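Local structure of ecdysteroid-phosphate phosphatase (Bombyx mori, 3C7T) at the interface of chains A and B. The protein dephosphorylates ecdysteroid phosphates such as ecdysone 22-phosphate to give active ecdysteroids, and also has protein tyrosine phosphatase activity. Residues are numbered along the deposited sequence; one frame, centred on the assembly and turned at random. Chains: chain A/B, Ecdysteroid-phosphate phosphatase.

Contact 1 and contact 2 are adjoining patches of the homodimer interface of the C-terminal, phosphoglycerate mutase-like domain of a longer protein, the centres of their C-alpha atoms about 7 Å apart. A:Ser253 and B:Ser248 belong to both: they lie on the C-terminal segments of the two chains, which run antiparallel and pack on the opposite subunit. Contact 1 sets the B segment against a loop of chain A; contact 2 sets the A segment against a loop of chain B. The two-fold repeats both. Their centres lie about 18 and 19 Å from A:His12, the phosphohistidine nucleophile, so at least in chain A they are away from the catalytic centre and probably serve assembly.

Contact 1: the interface of chains A and B. Residues chain A 20, 37-39, 253; chain B 246-250.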
loop_
_atom_site.group_PDB
_atom_site.type_symbol
_atom_site.label_atom_id
_atom_site.label_comp_id
_atom_site.label_asym_id
_atom_site.label_seq_id
_atom_site.Cartn_x
_atom_site.Cartn_y
_atom_site.Cartn_z
ATOM N N TYR A 20 -10.954 9.605 0.023
ATOM C CA TYR A 20 -11.058 10.866 0.758
ATOM C C TYR A 20 -12.395 11.549 0.511
ATOM O O TYR A 20 -13.182 11.095 -0.280
ATOM C CB TYR A 20 -9.948 11.821 0.312
ATOM C CG TYR A 20 -8.550 11.261 0.546
ATOM C CD1 TYR A 20 -7.964 10.396 -0.382
ATOM C CD2 TYR A 20 -7.832 11.594 1.696
ATOM C CE1 TYR A 20 -6.666 9.859 -0.170
ATOM C CE2 TYR A 20 -6.535 11.063 1.909
ATOM C CZ TYR A 20 -5.974 10.210 0.978
ATOM O OH TYR A 20 -4.695 9.703 1.199
ATOM N N ASP A 37 -1.816 14.440 3.061
ATOM C CA ASP A 37 -1.911 13.068 3.560
ATOM C C ASP A 37 -0.846 12.250 2.866
ATOM O O ASP A 37 -0.571 12.487 1.691
ATOM C CB ASP A 37 -3.296 12.484 3.233
ATOM C CG ASP A 37 -3.568 11.158 3.980
ATOM O OD1 ASP A 37 -3.967 11.209 5.157
ATOM O OD2 ASP A 37 -3.400 10.078 3.370
ATOM N N LEU A 38 -0.268 11.269 3.565
ATOM C CA LEU A 38 0.813 10.474 2.950
ATOM C C LEU A 38 0.346 9.607 1.804
ATOM O O LEU A 38 1.149 9.249 0.956
ATOM C CB LEU A 38 1.550 9.605 3.968
ATOM C CG LEU A 38 2.249 10.346 5.084
ATOM C CD1 LEU A 38 2.803 9.273 6.028
ATOM C CD2 LEU A 38 3.373 11.227 4.509
ATOM N N ASN A 39 -0.942 9.261 1.781
ATOM C CA ASN A 39 -1.472 8.446 0.711
ATOM C C ASN A 39 -1.990 9.301 -0.470
ATOM O O ASN A 39 -2.503 8.774 -1.459
ATOM C CB ASN A 39 -2.553 7.499 1.287
ATOM C CG ASN A 39 -2.927 6.381 0.350
ATOM O OD1 ASN A 39 -2.089 5.865 -0.397
ATOM N ND2 ASN A 39 -4.203 5.976 0.399
ATOM N N SER A 253 -6.836 1.627 6.861
ATOM C CA SER A 253 -6.145 2.252 7.964
ATOM C C SER A 253 -6.573 3.706 7.970
ATOM O O SER A 253 -6.444 4.407 6.940
ATOM C CB SER A 253 -4.608 2.122 7.827
ATOM O OG SER A 253 -3.979 2.636 9.017
ATOM N N PRO B 246 2.671 14.650 7.057
ATOM C CA PRO B 246 1.239 14.444 7.264
ATOM C C PRO B 246 0.872 13.033 7.764
ATOM O O PRO B 246 1.687 12.088 7.690
ATOM C CB PRO B 246 0.619 14.677 5.868
ATOM C CG PRO B 246 1.727 15.046 4.945
ATOM C CD PRO B 246 3.022 14.789 5.633
ATOM N N PRO B 247 -0.351 12.877 8.282
ATOM C CA PRO B 247 -0.868 11.536 8.600
ATOM C C PRO B 247 -1.251 10.819 7.317
ATOM O O PRO B 247 -0.995 11.340 6.247
ATOM C CB PRO B 247 -2.115 11.838 9.438
ATOM C CG PRO B 247 -2.556 13.183 8.954
ATOM C CD PRO B 247 -1.311 13.940 8.637
ATOM N N SER B 248 -1.873 9.647 7.435
ATOM C CA SER B 248 -2.160 8.816 6.270
ATOM C C SER B 248 -3.493 8.127 6.449
ATOM O O SER B 248 -3.896 7.872 7.598
ATOM C CB SER B 248 -1.066 7.748 6.143
ATOM O OG SER B 248 -1.222 6.986 4.956
ATOM N N ILE B 249 -4.148 7.793 5.328
ATOM C CA ILE B 249 -5.366 6.977 5.316
ATOM C C ILE B 249 -5.376 6.136 4.034
ATOM O O ILE B 249 -5.051 6.636 2.955
ATOM C CB ILE B 249 -6.689 7.831 5.396
ATOM C CG1 ILE B 249 -7.930 6.943 5.178
ATOM C CG2 ILE B 249 -6.701 8.926 4.322
ATOM C CD1 ILE B 249 -9.236 7.576 5.626
ATOM N N ASN B 250 -5.747 4.865 4.149
ATOM C CA ASN B 250 -6.019 4.045 2.968
ATOM C C ASN B 250 -7.259 3.217 3.190
ATOM O O ASN B 250 -7.682 2.959 4.340
ATOM C CB ASN B 250 -4.802 3.181 2.571
ATOM C CG ASN B 250 -4.432 2.130 3.616
ATOM O OD1 ASN B 250 -3.509 2.319 4.423
ATOM N ND2 ASN B 250 -5.114 1.016 3.578
HETATM O O HOH W 1 -3.282 5.170 8.219
#
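B:Ile249 and its neighbours run as an extended segment between a loop of A:Asp37 to A:Asn39 and the tail residue A:Ser253, in the dimer interface of a branch 1 histidine phosphatase domain.

Backbone bonds come first. A:Ser253 and B:Asn250 form an antiparallel beta bridge, A:Ser253 N giving to B:Asn250 O at 3.0 Å and B:Asn250 N to A:Ser253 O at 2.9 Å. Further along, A:Leu38 N reaches B:Pro247 O at 2.8 Å, a proline carbonyl whose own residue has no N-H to offer.

Side chains reach the segment's backbone from the loop. The carboxylate of A:Asp37, its CG anti to the backbone N (chi1 -168°), presents the syn lone pair of OD2 to B:Ile249 N at 3.1 Å. The same oxygen accepts the A:Tyr20 hydroxyl (OH to OD2 2.6 Å) from one side of the carboxylate plane and A:Asn39 N from the opposite side, so the syn N-H and a donor on each face fix its rotation. These donors may favour the charged form. The amide ND2 of A:Asn39 meets B:Ile249 O at 2.8 Å, on a lone pair in the carbonyl plane, though the acceptor sits 25° out of the amide plane.

Apolar contacts pack around the polar ones. The CG2 methyl of B:Ile249 presses on CE2 of the A:Tyr20 ring at 3.2 Å, a tight fit, lying over the rim of the ring face while the two side chains run antiparallel. A:Leu38 crosses the B:Pro246 ring at about a right angle, with its CD2 methyl 3.8 Å from ring CD.

One water spans from A:Ser253 OG to B:Ser248 O.

Contact 2: the interface of chains A and B. Residues chain A 251-256; chain B 67, 226-227, 248.
B:Pro226 lays its ring against the extended tail of chain A at A:Gly254 and A:Phe256, in the homodimer interface. B:Pro226 CG sits 3.7 Å from A:Gly254 C, the carbonyl carbon, and B:Pro226 CD lies 3.8 Å from A:Phe256 CB. The A:Phe256 side chain, with CG anti to the backbone N (chi1 180°), crosses the proline at about a right angle and brings CD1 of its ring to the same CD atom.

Next to the proline, A:Ser253 points its hydroxyl at the start of B:Tyr227. B:Tyr227 N gives a weak, bent hydrogen bond to A:Ser253 OG at 3.4 Å, and CB of the tyrosine lies close to the same oxygen. From another direction the amide end of B:Gln67, in helix 62-77, approaches the serine methylene, its NE2 standing 3.8 Å from A:Ser253 CB. The carbonyl oxygens A:Gly254 O and B:Ser248 O approach to 3.0 Å, an unfavourable pairing since both can only accept.

Waters form the next layer. The water on A:Ser253 OG also bonds to A:Gly254 O and to B:Ser248 O, and so may ease the repulsion. A second water joins the backbone amides A:Phe256 N and B:Ser248 N, tying the two tails together beyond the proline.

At the far end, the phenol of B:Tyr227 has its CE2 edge near A:Ser251 OG, a hydroxyl set between the backbone N and the carbonyl carbon (chi1 69°). A third water, in the plane of the tyrosine ring at its edge, lies 2.7 Å from B:Tyr227 OH and 2.7 Å from A:Ser251 OG.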
loop_
_atom_site.group_PDB
_atom_site.type_symbol
_atom_site.label_atom_id
_atom_site.label_comp_id
_atom_site.label_asym_id
_atom_site.label_seq_id
_atom_site.Cartn_x
_atom_site.Cartn_y
_atom_site.Cartn_z
ATOM N N SER A 251 -6.181 -4.418 4.120
ATOM C CA SER A 251 -7.161 -3.829 5.014
ATOM C C SER A 251 -7.077 -2.303 4.957
ATOM O O SER A 251 -6.211 -1.730 4.268
ATOM C CB SER A 251 -6.957 -4.328 6.445
ATOM O OG SER A 251 -5.765 -3.811 7.002
ATOM N N SER A 252 -7.985 -1.636 5.658
ATOM C CA SER A 252 -8.004 -0.181 5.703
ATOM C C SER A 252 -7.095 0.326 6.847
ATOM O O SER A 252 -6.648 -0.457 7.720
ATOM C CB SER A 252 -9.444 0.280 5.992
ATOM O OG SER A 252 -9.826 -0.178 7.291
ATOM N N SER A 253 -6.836 1.627 6.861
ATOM C CA SER A 253 -6.145 2.252 7.964
ATOM C C SER A 253 -6.573 3.706 7.970
ATOM O O SER A 253 -6.444 4.407 6.940
ATOM C CB SER A 253 -4.608 2.122 7.827
ATOM O OG SER A 253 -3.979 2.636 9.017
ATOM N N GLY A 254 -7.080 4.144 9.119
ATOM C CA GLY A 254 -7.582 5.484 9.277
ATOM C C GLY A 254 -6.503 6.511 9.525
ATOM O O GLY A 254 -5.303 6.189 9.618
ATOM N N ARG A 255 -6.947 7.760 9.625
ATOM C CA ARG A 255 -6.047 8.895 9.700
ATOM C C ARG A 255 -5.828 9.296 11.173
ATOM O O ARG A 255 -6.788 9.541 11.905
ATOM C CB ARG A 255 -6.656 10.036 8.869
ATOM C CG ARG A 255 -5.711 11.072 8.400
ATOM C CD ARG A 255 -6.351 11.890 7.248
ATOM N NE ARG A 255 -5.520 13.024 6.835
ATOM C CZ ARG A 255 -5.605 14.251 7.343
ATOM N NH1 ARG A 255 -6.485 14.526 8.292
ATOM N NH2 ARG A 255 -4.807 15.213 6.906
ATOM N N PHE A 256 -4.569 9.340 11.604
ATOM C CA PHE A 256 -4.236 9.665 12.987
ATOM C C PHE A 256 -4.300 11.179 13.227
ATOM O O PHE A 256 -3.878 11.958 12.357
ATOM C CB PHE A 256 -2.829 9.162 13.329
ATOM C CG PHE A 256 -2.406 9.461 14.731
ATOM C CD1 PHE A 256 -3.174 9.027 15.800
ATOM C CD2 PHE A 256 -1.226 10.134 14.980
ATOM C CE1 PHE A 256 -2.795 9.277 17.080
ATOM C CE2 PHE A 256 -0.823 10.381 16.274
ATOM C CZ PHE A 256 -1.610 9.970 17.331
ATOM N N GLN B 67 3.441 1.481 4.081
ATOM C CA GLN B 67 3.043 2.450 5.110
ATOM C C GLN B 67 4.241 3.020 5.876
ATOM O O GLN B 67 4.378 4.245 6.047
ATOM C CB GLN B 67 2.064 1.782 6.094
ATOM C CG GLN B 67 0.683 1.526 5.485
ATOM C CD GLN B 67 -0.191 0.647 6.333
ATOM O OE1 GLN B 67 0.301 -0.144 7.160
ATOM N NE2 GLN B 67 -1.517 0.731 6.100
ATOM N N PRO B 226 -3.953 4.339 14.412
ATOM C CA PRO B 226 -3.870 3.584 13.156
ATOM C C PRO B 226 -2.489 3.014 12.894
ATOM O O PRO B 226 -1.523 3.428 13.522
ATOM C CB PRO B 226 -4.172 4.641 12.085
ATOM C CG PRO B 226 -4.827 5.766 12.780
ATOM C CD PRO B 226 -4.287 5.765 14.176
ATOM N N TYR B 227 -2.388 2.099 11.928
ATOM C CA TYR B 227 -1.088 1.557 11.563
ATOM C C TYR B 227 -0.184 2.710 11.151
ATOM O O TYR B 227 -0.604 3.608 10.388
ATOM C CB TYR B 227 -1.259 0.616 10.374
ATOM C CG TYR B 227 -1.965 -0.680 10.647
ATOM C CD1 TYR B 227 -1.572 -1.507 11.685
ATOM C CD2 TYR B 227 -2.958 -1.137 9.777
ATOM C CE1 TYR B 227 -2.184 -2.756 11.875
ATOM C CE2 TYR B 227 -3.608 -2.365 9.974
ATOM C CZ TYR B 227 -3.184 -3.176 11.030
ATOM O OH TYR B 227 -3.767 -4.407 11.225
ATOM N N SER B 248 -1.873 9.647 7.435
ATOM C CA SER B 248 -2.160 8.816 6.270
ATOM C C SER B 248 -3.493 8.127 6.449
ATOM O O SER B 248 -3.896 7.872 7.598
ATOM C CB SER B 248 -1.066 7.748 6.143
ATOM O OG SER B 248 -1.222 6.986 4.956
HETATM O O HOH W 2 -2.089 8.641 10.246
HETATM O O HOH W 3 -5.260 -5.397 9.177
HETATM O O HOH W 4 -3.282 5.170 8.219
#